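Local coordinates for peptidoglycan D,D-transpeptidase PbpA (Mycobacterium tuberculosis, PDB 3UPN), which probably cross-links the peptidoglycan of the cell wall as a penicillin-binding D,D-transpeptidase and takes part in regulating cell length, at residues Pro191-Lys196 against Val250-Thr255; Asn110-Gln115 against Ile454-Gln459; Gly330-Arg335 against Arg355-Arg360; Pro128-Val133 against Thr181-Ser186. All coordinates share one frame; numbering follows the deposited sequence.

Interaction 1: residues Pro191-Lys196 against Val250-Thr255; sequences PGSTFK and VKSCNT. With IM2 ((5R)-5-[(1S,2R)-1-formyl-2-hydroxypropyl]-3-[(2-{[(E)-iminomethyl]amino}ethyl)sulfanyl]-4,5-dihydro-1H-pyrrole-2-carbox ylic acid), chain C.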
loop_
_atom_site.group_PDB
_atom_site.type_symbol
_atom_site.label_atom_id
_atom_site.label_comp_id
_atom_site.label_asym_id
_atom_site.label_seq_id
_atom_site.Cartn_x
_atom_site.Cartn_y
_atom_site.Cartn_z
ATOM N N PRO A 191 -5.291 7.280 8.917
ATOM C CA PRO A 191 -3.973 7.752 8.498
ATOM C C PRO A 191 -3.222 8.620 9.516
ATOM O O PRO A 191 -2.011 8.792 9.379
ATOM C CB PRO A 191 -4.290 8.563 7.227
ATOM C CG PRO A 191 -5.641 9.088 7.472
ATOM C CD PRO A 191 -6.363 7.960 8.166
ATOM N N GLY A 192 -3.925 9.165 10.508
ATOM C CA GLY A 192 -3.316 10.061 11.511
ATOM C C GLY A 192 -2.482 11.185 10.897
ATOM O O GLY A 192 -2.894 11.806 9.903
ATOM N N SER A 193 -1.298 11.417 11.468
ATOM C CA SER A 193 -0.396 12.499 11.035
ATOM C C SER A 193 -0.106 12.549 9.521
ATOM O O SER A 193 0.135 13.629 8.972
ATOM C CB SER A 193 0.919 12.480 11.853
ATOM O OG SER A 193 0.797 13.142 13.125
ATOM N N THR A 194 -0.137 11.402 8.844
ATOM C CA THR A 194 0.140 11.375 7.392
ATOM C C THR A 194 -0.884 12.180 6.583
ATOM O O THR A 194 -0.570 12.697 5.513
ATOM C CB THR A 194 0.250 9.939 6.819
ATOM O OG1 THR A 194 -0.995 9.242 6.998
ATOM C CG2 THR A 194 1.393 9.176 7.486
ATOM N N PHE A 195 -2.097 12.284 7.113
ATOM C CA PHE A 195 -3.170 13.007 6.463
ATOM C C PHE A 195 -2.991 14.533 6.479
ATOM O O PHE A 195 -3.767 15.238 5.870
ATOM C CB PHE A 195 -4.526 12.621 7.056
ATOM C CG PHE A 195 -5.695 12.901 6.138
ATOM C CD1 PHE A 195 -5.953 12.079 5.041
ATOM C CD2 PHE A 195 -6.527 13.992 6.362
ATOM C CE1 PHE A 195 -7.032 12.343 4.194
ATOM C CE2 PHE A 195 -7.610 14.260 5.515
ATOM C CZ PHE A 195 -7.860 13.428 4.439
ATOM N N LYS A 196 -1.966 15.031 7.172
ATOM C CA LYS A 196 -1.652 16.451 7.145
ATOM C C LYS A 196 -1.163 16.831 5.758
ATOM O O LYS A 196 -1.285 17.978 5.355
ATOM C CB LYS A 196 -0.632 16.821 8.226
ATOM C CG LYS A 196 -1.230 16.770 9.635
ATOM C CD LYS A 196 -0.172 16.822 10.709
ATOM C CE LYS A 196 -0.817 16.745 12.074
ATOM N NZ LYS A 196 0.192 16.936 13.141
ATOM N N VAL A 250 6.495 20.277 9.570
ATOM C CA VAL A 250 7.680 19.438 9.776
ATOM C C VAL A 250 7.809 18.884 11.202
ATOM O O VAL A 250 8.441 17.842 11.409
ATOM C CB VAL A 250 9.008 20.089 9.293
ATOM C CG1 VAL A 250 8.856 20.672 7.872
ATOM C CG2 VAL A 250 9.522 21.109 10.284
ATOM N N LYS A 251 7.212 19.582 12.164
ATOM C CA LYS A 251 7.231 19.163 13.569
ATOM C C LYS A 251 5.910 18.479 13.941
ATOM O O LYS A 251 5.712 18.064 15.081
ATOM C CB LYS A 251 7.523 20.361 14.490
ATOM C CG LYS A 251 8.944 20.926 14.362
ATOM C CD LYS A 251 9.419 21.623 15.644
ATOM C CE LYS A 251 8.964 23.080 15.720
ATOM N NZ LYS A 251 9.795 23.874 16.675
ATOM N N SER A 252 5.014 18.374 12.955
ATOM C CA SER A 252 3.745 17.648 13.075
ATOM C C SER A 252 2.905 18.081 14.276
ATOM O O SER A 252 2.428 17.245 15.044
ATOM C CB SER A 252 3.996 16.136 13.112
ATOM O OG SER A 252 2.906 15.422 12.550
ATOM N N CYS A 253 2.728 19.391 14.430
ATOM C CA CYS A 253 1.869 19.957 15.475
ATOM C C CYS A 253 0.407 19.764 15.113
ATOM O O CYS A 253 0.044 19.846 13.946
ATOM C CB CYS A 253 2.196 21.438 15.693
ATOM S SG CYS A 253 3.966 21.637 15.948
ATOM N N ASN A 254 -0.423 19.490 16.112
ATOM C CA ASN A 254 -1.815 19.127 15.866
ATOM C C ASN A 254 -2.761 20.299 15.832
ATOM O O ASN A 254 -3.563 20.402 14.908
ATOM C CB ASN A 254 -2.315 18.115 16.895
ATOM C CG ASN A 254 -1.951 16.690 16.540
ATOM O OD1 ASN A 254 -1.427 16.409 15.459
ATOM N ND2 ASN A 254 -2.230 15.776 17.457
ATOM N N THR A 255 -2.669 21.161 16.846
ATOM C CA THR A 255 -3.561 22.310 17.013
ATOM C C THR A 255 -3.493 23.254 15.816
ATOM O O THR A 255 -4.504 23.823 15.407
ATOM C CB THR A 255 -3.246 23.124 18.303
ATOM O OG1 THR A 255 -1.910 23.647 18.229
ATOM C CG2 THR A 255 -3.404 22.260 19.554
HETATM C C7 IM2 C . 0.236 12.495 14.214
HETATM C C2 IM2 C . 4.099 11.926 15.954
HETATM C C6 IM2 C . 0.867 12.401 15.612
HETATM C C5 IM2 C . 2.129 13.248 15.881
HETATM C C3 IM2 C . 4.115 12.623 14.821
HETATM O O7 IM2 C . -0.839 11.938 14.035
HETATM C C61 IM2 C . -0.207 12.542 16.721
HETATM O O62 IM2 C . -1.531 12.739 16.200
HETATM C C62 IM2 C . 0.076 13.633 17.756
HETATM N N4 IM2 C . 2.968 13.269 14.681
HETATM C C31 IM2 C . 5.185 12.736 13.834
HETATM O O31 IM2 C . 6.068 13.621 13.965
HETATM O O32 IM2 C . 5.186 11.933 12.878
HETATM S S21 IM2 C . 5.015 10.565 16.324
HETATM C C22 IM2 C . 6.755 10.890 16.245
HETATM C C23 IM2 C . 7.421 9.966 15.224
HETATM N N24 IM2 C . 8.726 10.557 14.930
HETATM C C25 IM2 C . 9.383 10.156 13.980
HETATM N N26 IM2 C . 10.043 9.549 13.145
HETATM C C1 IM2 C . 3.050 12.502 16.864
#

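Interaction 2: residues Asn110-Gln115 against Ile454-Gln459; sequences NPRIQQ and IEAALQ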
loop_
_atom_site.group_PDB
_atom_site.type_symbol
_atom_site.label_atom_id
_atom_site.label_comp_id
_atom_site.label_asym_id
_atom_site.label_seq_id
_atom_site.Cartn_x
_atom_site.Cartn_y
_atom_site.Cartn_z
ATOM N N ASN A 110 9.227 -6.205 -7.759
ATOM C CA ASN A 110 10.681 -6.354 -7.747
ATOM C C ASN A 110 11.093 -7.221 -6.533
ATOM O O ASN A 110 10.937 -6.787 -5.395
ATOM C CB ASN A 110 11.356 -4.962 -7.703
ATOM C CG ASN A 110 12.892 -5.033 -7.698
ATOM O OD1 ASN A 110 13.480 -5.990 -7.204
ATOM N ND2 ASN A 110 13.541 -4.003 -8.248
ATOM N N PRO A 111 11.588 -8.452 -6.773
ATOM C CA PRO A 111 11.914 -9.369 -5.674
ATOM C C PRO A 111 12.814 -8.774 -4.572
ATOM O O PRO A 111 12.553 -9.019 -3.413
ATOM C CB PRO A 111 12.606 -10.536 -6.390
ATOM C CG PRO A 111 11.932 -10.541 -7.743
ATOM C CD PRO A 111 11.860 -9.079 -8.080
ATOM N N ARG A 112 13.828 -7.992 -4.935
ATOM C CA ARG A 112 14.687 -7.314 -3.949
ATOM C C ARG A 112 13.921 -6.414 -2.981
ATOM O O ARG A 112 14.230 -6.361 -1.789
ATOM C CB ARG A 112 15.784 -6.508 -4.655
ATOM C CG ARG A 112 16.972 -6.132 -3.752
ATOM C CD ARG A 112 18.261 -5.823 -4.535
ATOM N NE ARG A 112 17.996 -4.994 -5.710
ATOM C CZ ARG A 112 17.855 -5.463 -6.954
ATOM N NH1 ARG A 112 17.978 -6.766 -7.199
ATOM N NH2 ARG A 112 17.598 -4.619 -7.955
ATOM N N ILE A 113 12.924 -5.709 -3.497
ATOM C CA ILE A 113 12.150 -4.752 -2.710
ATOM C C ILE A 113 11.093 -5.462 -1.882
ATOM O O ILE A 113 10.840 -5.075 -0.733
ATOM C CB ILE A 113 11.477 -3.688 -3.616
ATOM C CG1 ILE A 113 12.522 -2.905 -4.423
ATOM C CG2 ILE A 113 10.580 -2.739 -2.796
ATOM C CD1 ILE A 113 11.902 -2.053 -5.576
ATOM N N GLN A 114 10.452 -6.477 -2.476
ATOM C CA GLN A 114 9.477 -7.290 -1.752
ATOM C C GLN A 114 10.161 -7.977 -0.567
ATOM O O GLN A 114 9.659 -7.917 0.555
ATOM C CB GLN A 114 8.842 -8.347 -2.658
ATOM C CG GLN A 114 7.746 -9.197 -1.967
ATOM C CD GLN A 114 6.360 -8.572 -2.050
ATOM O OE1 GLN A 114 6.216 -7.446 -2.534
ATOM N NE2 GLN A 114 5.339 -9.279 -1.549
ATOM N N GLN A 115 11.303 -8.615 -0.828
ATOM C CA GLN A 115 12.044 -9.301 0.219
ATOM C C GLN A 115 12.520 -8.344 1.316
ATOM O O GLN A 115 12.475 -8.709 2.491
ATOM C CB GLN A 115 13.204 -10.135 -0.359
ATOM C CG GLN A 115 13.861 -11.109 0.649
ATOM C CD GLN A 115 12.967 -12.295 1.008
ATOM O OE1 GLN A 115 12.409 -12.937 0.130
ATOM N NE2 GLN A 115 12.854 -12.602 2.305
ATOM N N ILE A 454 13.094 1.629 0.539
ATOM C CA ILE A 454 13.654 2.625 -0.376
ATOM C C ILE A 454 15.085 2.263 -0.807
ATOM O O ILE A 454 15.405 2.258 -1.994
ATOM C CB ILE A 454 13.595 4.074 0.236
ATOM C CG1 ILE A 454 12.139 4.558 0.340
ATOM C CG2 ILE A 454 14.430 5.051 -0.581
ATOM C CD1 ILE A 454 11.937 5.803 1.220
ATOM N N GLU A 455 15.944 1.955 0.162
ATOM C CA GLU A 455 17.336 1.611 -0.131
ATOM C C GLU A 455 17.431 0.403 -1.078
ATOM O O GLU A 455 18.185 0.421 -2.056
ATOM C CB GLU A 455 18.109 1.340 1.175
ATOM C CG GLU A 455 19.420 0.595 0.984
ATOM C CD GLU A 455 20.298 0.611 2.217
ATOM O OE1 GLU A 455 19.758 0.561 3.352
ATOM O OE2 GLU A 455 21.537 0.682 2.050
ATOM N N ALA A 456 16.680 -0.644 -0.774
ATOM C CA ALA A 456 16.589 -1.806 -1.673
ATOM C C ALA A 456 16.141 -1.411 -3.083
ATOM O O ALA A 456 16.660 -1.933 -4.061
ATOM C CB ALA A 456 15.669 -2.857 -1.096
ATOM N N ALA A 457 15.196 -0.475 -3.181
ATOM C CA ALA A 457 14.728 0.026 -4.482
ATOM C C ALA A 457 15.806 0.756 -5.280
ATOM O O ALA A 457 15.873 0.620 -6.508
ATOM C CB ALA A 457 13.493 0.914 -4.312
ATOM N N LEU A 458 16.650 1.519 -4.584
ATOM C CA LEU A 458 17.642 2.365 -5.249
ATOM C C LEU A 458 18.994 1.693 -5.514
ATOM O O LEU A 458 19.828 2.247 -6.229
ATOM C CB LEU A 458 17.821 3.688 -4.497
ATOM C CG LEU A 458 16.544 4.496 -4.238
ATOM C CD1 LEU A 458 16.883 5.789 -3.514
ATOM C CD2 LEU A 458 15.745 4.770 -5.517
ATOM N N GLN A 459 19.199 0.505 -4.942
ATOM C CA GLN A 459 20.391 -0.320 -5.200
ATOM C C GLN A 459 20.808 -0.327 -6.671
ATOM O O GLN A 459 21.827 -0.924 -7.038
ATOM C CB GLN A 459 20.159 -1.765 -4.739
ATOM C CG GLN A 459 20.716 -2.081 -3.354
ATOM C CD GLN A 459 21.401 -3.444 -3.285
ATOM O OE1 GLN A 459 21.062 -4.371 -4.031
ATOM N NE2 GLN A 459 22.386 -3.565 -2.391
#

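Interaction 3: residues Gly330-Arg335 against Arg355-Arg360; sequences GGITMR and RYQQRR. Unlike the reference sequence in segment 355-360: Arg355 (reference Gly).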
loop_
_atom_site.group_PDB
_atom_site.type_symbol
_atom_site.label_atom_id
_atom_site.label_comp_id
_atom_site.label_asym_id
_atom_site.label_seq_id
_atom_site.Cartn_x
_atom_site.Cartn_y
_atom_site.Cartn_z
ATOM N N GLY A 330 4.870 14.864 -9.514
ATOM C CA GLY A 330 4.518 16.251 -9.886
ATOM C C GLY A 330 3.050 16.644 -9.799
ATOM O O GLY A 330 2.659 17.706 -10.295
ATOM N N GLY A 331 2.227 15.801 -9.179
ATOM C CA GLY A 331 0.798 16.093 -9.014
ATOM C C GLY A 331 -0.107 15.162 -9.780
ATOM O O GLY A 331 -1.329 15.199 -9.617
ATOM N N ILE A 332 0.491 14.326 -10.623
ATOM C CA ILE A 332 -0.265 13.384 -11.465
ATOM C C ILE A 332 -0.275 11.949 -10.902
ATOM O O ILE A 332 0.781 11.346 -10.690
ATOM C CB ILE A 332 0.291 13.359 -12.914
ATOM C CG1 ILE A 332 0.063 14.727 -13.588
ATOM C CG2 ILE A 332 -0.314 12.171 -13.728
ATOM C CD1 ILE A 332 0.856 14.943 -14.853
ATOM N N THR A 333 -1.477 11.416 -10.685
ATOM C CA THR A 333 -1.656 10.028 -10.243
ATOM C C THR A 333 -1.594 9.052 -11.412
ATOM O O THR A 333 -2.396 9.132 -12.343
ATOM C CB THR A 333 -3.008 9.830 -9.503
ATOM O OG1 THR A 333 -3.160 10.850 -8.505
ATOM C CG2 THR A 333 -3.077 8.421 -8.814
ATOM N N MET A 334 -0.640 8.127 -11.363
ATOM C CA MET A 334 -0.630 6.996 -12.301
ATOM C C MET A 334 -1.451 5.848 -11.705
ATOM O O MET A 334 -1.413 5.614 -10.495
ATOM C CB MET A 334 0.797 6.542 -12.593
ATOM C CG MET A 334 1.693 7.606 -13.206
ATOM S SD MET A 334 1.088 8.227 -14.785
ATOM C CE MET A 334 1.188 6.773 -15.833
ATOM N N ARG A 335 -2.221 5.166 -12.545
ATOM C CA ARG A 335 -3.095 4.069 -12.100
ATOM C C ARG A 335 -2.244 2.903 -11.608
ATOM O O ARG A 335 -1.418 2.394 -12.355
ATOM C CB ARG A 335 -3.976 3.601 -13.252
ATOM C CG ARG A 335 -4.830 2.380 -12.909
ATOM C CD ARG A 335 -5.476 1.823 -14.150
ATOM N NE ARG A 335 -6.262 2.854 -14.828
ATOM C CZ ARG A 335 -7.245 2.612 -15.692
ATOM N NH1 ARG A 335 -7.600 1.365 -15.986
ATOM N NH2 ARG A 335 -7.890 3.625 -16.242
ATOM N N ARG A 355 0.945 1.994 -18.919
ATOM C CA ARG A 355 0.705 2.928 -17.826
ATOM C C ARG A 355 -0.335 3.984 -18.222
ATOM O O ARG A 355 -0.426 4.390 -19.391
ATOM C CB ARG A 355 2.020 3.582 -17.389
ATOM C CG ARG A 355 2.757 4.309 -18.512
ATOM C CD ARG A 355 3.901 5.190 -18.017
ATOM N NE ARG A 355 4.717 5.649 -19.139
ATOM C CZ ARG A 355 5.664 6.584 -19.063
ATOM N NH1 ARG A 355 5.938 7.184 -17.904
ATOM N NH2 ARG A 355 6.343 6.927 -20.155
ATOM N N TYR A 356 -1.127 4.412 -17.244
ATOM C CA TYR A 356 -2.220 5.333 -17.503
ATOM C C TYR A 356 -2.311 6.411 -16.427
ATOM O O TYR A 356 -2.258 6.113 -15.226
ATOM C CB TYR A 356 -3.537 4.556 -17.625
ATOM C CG TYR A 356 -4.742 5.430 -17.874
ATOM C CD1 TYR A 356 -4.955 6.022 -19.119
ATOM C CD2 TYR A 356 -5.661 5.675 -16.855
ATOM C CE1 TYR A 356 -6.060 6.835 -19.346
ATOM C CE2 TYR A 356 -6.769 6.480 -17.065
ATOM C CZ TYR A 356 -6.967 7.058 -18.311
ATOM O OH TYR A 356 -8.068 7.861 -18.513
ATOM N N GLN A 357 -2.436 7.664 -16.869
ATOM C CA GLN A 357 -2.583 8.792 -15.950
ATOM C C GLN A 357 -4.025 8.889 -15.470
ATOM O O GLN A 357 -4.919 9.165 -16.261
ATOM C CB GLN A 357 -2.144 10.096 -16.616
ATOM C CG GLN A 357 -0.706 10.077 -17.107
ATOM C CD GLN A 357 -0.277 11.386 -17.722
ATOM O OE1 GLN A 357 -1.063 12.328 -17.820
ATOM N NE2 GLN A 357 0.983 11.459 -18.135
ATOM N N GLN A 358 -4.247 8.646 -14.178
ATOM C CA GLN A 358 -5.605 8.596 -13.631
ATOM C C GLN A 358 -6.247 9.976 -13.525
ATOM O O GLN A 358 -7.345 10.200 -14.048
ATOM C CB GLN A 358 -5.663 7.848 -12.291
ATOM C CG GLN A 358 -6.128 6.399 -12.438
ATOM C CD GLN A 358 -6.618 5.777 -11.130
ATOM O OE1 GLN A 358 -6.065 6.034 -10.048
ATOM N NE2 GLN A 358 -7.658 4.949 -11.226
ATOM N N ARG A 359 -5.557 10.892 -12.852
ATOM C CA ARG A 359 -6.018 12.275 -12.730
ATOM C C ARG A 359 -4.901 13.160 -12.193
ATOM O O ARG A 359 -3.920 12.660 -11.631
ATOM C CB ARG A 359 -7.262 12.362 -11.822
ATOM C CG ARG A 359 -7.006 12.078 -10.351
ATOM C CD ARG A 359 -8.299 11.865 -9.579
ATOM N NE ARG A 359 -8.458 10.463 -9.195
ATOM C CZ ARG A 359 -9.472 9.972 -8.484
ATOM N NH1 ARG A 359 -10.456 10.765 -8.059
ATOM N NH2 ARG A 359 -9.503 8.672 -8.204
ATOM N N ARG A 360 -5.041 14.471 -12.389
ATOM C CA ARG A 360 -4.194 15.429 -11.695
ATOM C C ARG A 360 -4.875 15.769 -10.378
ATOM O O ARG A 360 -6.043 16.179 -10.360
ATOM C CB ARG A 360 -3.929 16.685 -12.538
ATOM C CG ARG A 360 -3.028 17.697 -11.835
ATOM C CD ARG A 360 -2.601 18.877 -12.726
ATOM N NE ARG A 360 -1.432 18.568 -13.551
ATOM C CZ ARG A 360 -0.187 18.418 -13.095
ATOM N NH1 ARG A 360 0.796 18.143 -13.944
ATOM N NH2 ARG A 360 0.088 18.527 -11.795
HETATM O O HOH W 1 3.857 17.616 -13.493
#

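Interaction 4: residues Pro128-Val133 against Thr181-Ser186; sequences PCKGAV and TNRAIS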
loop_
_atom_site.group_PDB
_atom_site.type_symbol
_atom_site.label_atom_id
_atom_site.label_comp_id
_atom_site.label_asym_id
_atom_site.label_seq_id
_atom_site.Cartn_x
_atom_site.Cartn_y
_atom_site.Cartn_z
ATOM N N PRO A 128 8.453 -9.921 14.859
ATOM C CA PRO A 128 7.601 -9.569 13.708
ATOM C C PRO A 128 6.530 -8.482 13.944
ATOM O O PRO A 128 5.795 -8.512 14.933
ATOM C CB PRO A 128 6.942 -10.910 13.317
ATOM C CG PRO A 128 7.809 -11.984 13.927
ATOM C CD PRO A 128 8.294 -11.341 15.238
ATOM N N CYS A 129 6.452 -7.529 13.019
ATOM C CA CYS A 129 5.329 -6.585 12.968
ATOM C C CYS A 129 4.097 -7.165 12.255
ATOM O O CYS A 129 4.225 -7.929 11.307
ATOM C CB CYS A 129 5.738 -5.305 12.235
ATOM S SG CYS A 129 7.228 -4.513 12.833
ATOM N N LYS A 130 2.919 -6.781 12.737
ATOM C CA LYS A 130 1.658 -6.865 12.007
ATOM C C LYS A 130 1.437 -5.557 11.213
ATOM O O LYS A 130 1.553 -4.462 11.771
ATOM C CB LYS A 130 0.510 -7.057 13.004
ATOM C CG LYS A 130 -0.905 -7.051 12.416
ATOM C CD LYS A 130 -1.836 -7.988 13.201
ATOM C CE LYS A 130 -2.434 -7.319 14.439
ATOM N NZ LYS A 130 -3.580 -8.115 14.966
ATOM N N GLY A 131 1.122 -5.682 9.922
ATOM C CA GLY A 131 0.841 -4.522 9.071
ATOM C C GLY A 131 1.111 -4.772 7.598
ATOM O O GLY A 131 0.987 -5.908 7.098
ATOM N N ALA A 132 1.523 -3.709 6.914
ATOM C CA ALA A 132 1.677 -3.718 5.459
ATOM C C ALA A 132 2.784 -2.771 4.971
ATOM O O ALA A 132 3.025 -1.728 5.577
ATOM C CB ALA A 132 0.335 -3.359 4.808
ATOM N N VAL A 133 3.472 -3.176 3.903
ATOM C CA VAL A 133 4.379 -2.310 3.151
ATOM C C VAL A 133 3.929 -2.306 1.670
ATOM O O VAL A 133 3.681 -3.367 1.092
ATOM C CB VAL A 133 5.840 -2.796 3.243
ATOM C CG1 VAL A 133 6.734 -2.036 2.275
ATOM C CG2 VAL A 133 6.377 -2.664 4.668
ATOM N N THR A 181 -5.638 -12.223 5.445
ATOM C CA THR A 181 -5.970 -10.857 5.043
ATOM C C THR A 181 -4.767 -10.188 4.387
ATOM O O THR A 181 -3.654 -10.243 4.934
ATOM C CB THR A 181 -6.421 -9.999 6.230
ATOM O OG1 THR A 181 -7.524 -10.642 6.867
ATOM C CG2 THR A 181 -6.887 -8.607 5.753
ATOM N N ASN A 182 -4.996 -9.610 3.202
ATOM C CA ASN A 182 -4.010 -8.783 2.524
ATOM C C ASN A 182 -4.211 -7.346 3.014
ATOM O O ASN A 182 -5.083 -6.614 2.518
ATOM C CB ASN A 182 -4.151 -8.873 0.994
ATOM C CG ASN A 182 -3.065 -8.097 0.260
ATOM O OD1 ASN A 182 -2.414 -7.202 0.828
ATOM N ND2 ASN A 182 -2.870 -8.419 -1.014
ATOM N N ARG A 183 -3.420 -6.969 4.013
ATOM C CA ARG A 183 -3.604 -5.702 4.717
ATOM C C ARG A 183 -3.238 -4.484 3.886
ATOM O O ARG A 183 -3.690 -3.389 4.196
ATOM C CB ARG A 183 -2.797 -5.683 6.025
ATOM C CG ARG A 183 -3.317 -6.686 7.055
ATOM C CD ARG A 183 -2.358 -6.868 8.219
ATOM N NE ARG A 183 -3.118 -7.229 9.419
ATOM C CZ ARG A 183 -3.514 -8.470 9.730
ATOM N NH1 ARG A 183 -4.218 -8.660 10.834
ATOM N NH2 ARG A 183 -3.215 -9.511 8.951
ATOM N N ALA A 184 -2.399 -4.680 2.873
ATOM C CA ALA A 184 -1.966 -3.613 1.972
ATOM C C ALA A 184 -3.109 -3.044 1.106
ATOM O O ALA A 184 -3.095 -1.866 0.754
ATOM C CB ALA A 184 -0.819 -4.104 1.083
ATOM N N ILE A 185 -4.100 -3.878 0.786
ATOM C CA ILE A 185 -5.181 -3.467 -0.134
ATOM C C ILE A 185 -6.604 -3.758 0.347
ATOM O O ILE A 185 -7.550 -3.232 -0.214
ATOM C CB ILE A 185 -4.990 -4.056 -1.544
ATOM C CG1 ILE A 185 -5.239 -5.578 -1.555
ATOM C CG2 ILE A 185 -3.610 -3.702 -2.102
ATOM C CD1 ILE A 185 -5.064 -6.211 -2.906
ATOM N N SER A 186 -6.765 -4.576 1.395
ATOM C CA SER A 186 -8.114 -4.985 1.812
ATOM C C SER A 186 -8.554 -4.362 3.113
ATOM O O SER A 186 -9.737 -4.394 3.446
ATOM C CB SER A 186 -8.240 -6.517 1.900
ATOM O OG SER A 186 -7.772 -7.107 0.704
#

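Interaction 1: residues Pro191-Lys196 against Val250-Thr255
Lys196 reaches Ser252 and Asn254 from one turn after Ser193. Its CG stands anti to the carbonyl carbon (chi1 -71°), and the extended chain beyond carries NZ among several oxygens of 252-254. Hydrogen bonds run from Lys196 NZ to Asn254 OD1 (2.9 Å) and to Ser252 OG (3.2 Å). The first approaches in the carbonyl plane of the amide, with a C=O...N angle of 155°. A weak third bond ends on the backbone oxygen of Cys253, whose disulfide to Cys237 ties down this loop. Ser252 OG also bonds Lys395 NZ and lies 3.2 Å from Ser193 OG.

The covalent contact is the acyl-ester: Ser193 OG is joined to C7 of the opened carbapenem IM2 at 1.4 Å. Weak polar contacts accompany it. N4 of IM2 donates weakly to Ser252 OG (3.0 Å), while Asn254 ND2 makes a long, weak bond to O62 of the hydroxyethyl group; Thr396 OG1 adds another bond to the ligand.

A Schellman motif closing helix 245-250 fixes the backbone at Ser252. Ser193 and Lys196 form the SxxK motif, Ser252 and Asn254 the SxN motif, and Lys395 and Thr396 begin the KTG motif: the active site of penicillin-binding proteins.

Interaction 2: residues Asn110-Gln115 against Ile454-Gln459
Ile113 lays its CD1 methyl against the CB of Ala457, 3.6 Å away, making the apolar centre of a close helix pair. Its CG1 branch is anti to the carbonyl carbon (chi1 -59°) and continues extended to CD1, which brings the end of the side chain closer to the partner helix than its root. CG1 itself rests on the backbone of Ala457, 3.7 Å from CA. One residue earlier, the methyl CB of Ala456 faces the helix 111-123 backbone and meets Arg112 O at 3.9 Å. The small alanines are consistent with the close approach of the backbones; the CA atoms of Ile113 and Ala456 are 5.4 Å apart.

On the solvent side Arg112 reaches across the end of helix 446-458. With CG anti to the backbone N (chi1 -162°), its CD comes 3.2 Å from Gln459 OE1; the bend at chi3 then directs the guanidinium, and Ala456 O lies at its edge, 3.7 Å from Arg112 NE. No hydrogen bond joins the two segments.

Further out, Asn110 caps helix 111-123: its OD1 takes a weak bond from Arg112 N, and its backbone O accepts from both Ile113 N and Gln114 N. Gln114 anchors the same helix by bonding Leu146 N and Val54 O. The two short helical segments run antiparallel, 167° between directions and 8.5 Å between axes. Helix 111-123 rests through Ile113 and Gln114 on strand 143-149 and through Gln114 on helix 52-59, whereas Ile454 of helix 446-458 packs on Ala416 and Ala418 of strand 411-418 in the same five-stranded sheet.

Interaction 3: residues Gly330-Arg335 against Arg355-Arg360
Arg360 starts with CG anti to its own N (chi1 -179°) and turns at chi3 (-84°), which brings its guanidinium over Ile332; CG1 of Ile332 lies 3.5 Å above one face, off-centre, near NH1. In the plane of the group, Arg360 NH2 donates to Gly330 O (3.1 Å), and it also bonds Val362 O. A water accepts from Arg360 NH1 and returns weakly to Gly330 O. Gly330 ends helix 317-328 in a Schellman motif, so this arginine grips a helix terminus.

The backbones form a two-stranded antiparallel sheet with a beta bulge. Ile332 faces Arg360 and Met334 faces Gln357, both as non-hydrogen-bonded pairs, leaving Thr333 alone against Gln358 and Arg359. Thr333 N donates to Arg359 O (2.9 Å), and Gln358 N to Thr333 O (2.7 Å). Beyond the bulge, Arg335 N reaches Tyr356 O at 2.8 Å.

On the face shared with Ile332, Met334 curls through chi2 and chi3, so that SD touches Gln357 CG (3.5 Å) and CE meets CB of Arg355, which differs from the reference sequence. Near Tyr356, Arg335 brings NH2 to 3.1 Å from ring atom CD2 of that tyrosine; guanidinium and ring planes are 83° apart. CG of Gln358 packs on Arg335 CB.

Interaction 4: residues Pro128-Val133 against Thr181-Ser186
Arg183 lies across the start of strand 131-136, in the five-stranded antiparallel sheet at the centre of the penicillin-binding transpeptidase fold, and meets Lys130, Gly131 and Ala132. Its CB sits 3.9 Å from Gly131 O and close to the methyl of Ala132. With CG anti to the carbonyl carbon (chi1 -67°) and the chain extended as far as NE, the side chain runs back along the strand toward Lys130. CD then passes Gly131 O at 3.7 Å. NE comes against Lys130 CG (3.7 Å) while making a salt bridge to Glu432. The guanidinium receives the aliphatic part of Lys130 over one face, where CD of the lysine stands 3.4 Å from Arg183 NH1.

Beyond the strand, NH1 bonds the carbonyl oxygen of Ala177 and NH2 that of Ser178, so all three guanidinium nitrogens of this buried arginine have acceptors and its rotation is fixed. Lys130 NZ remains 4.2 Å from Arg183 NH1; Glu432, which the lysine side chain also touches, would be expected to ease the proximity of the two positive charges.

The loop itself is tied to the neighbouring strand 143-149 by Ser148 OG, which bonds both Arg183 N and Thr181 O. The next residue, Ala184, lies against the sheet, its backbone packed by the Ala132 methyl. Ala132 CB is 3.6 Å from Ala184 N, whose hydrogen is directed weakly at Asn182 OD1.

Interaction 2 spans the others in sequence: its helices 111-123 and 446-458 bracket interactions 4, 1 and 3, which close in that order within the transpeptidase region. The C-terminal helix is thereby seated beside the helix that leads into the central five-stranded sheet. Interaction 4 includes strand 131-136 of that sheet and the helices of interaction 2 pack on its strands; those two contacts approach to about 6 Å between nearest atoms. The loop between helices 162-174 and 196-205 carries both 181-186 and 191-196, which holds the acylated Ser193, although interactions 4 and 1 are centred about 22 Å apart. Interaction 3, a separate small sheet, lies about 25 Å from interaction 1, centre to centre.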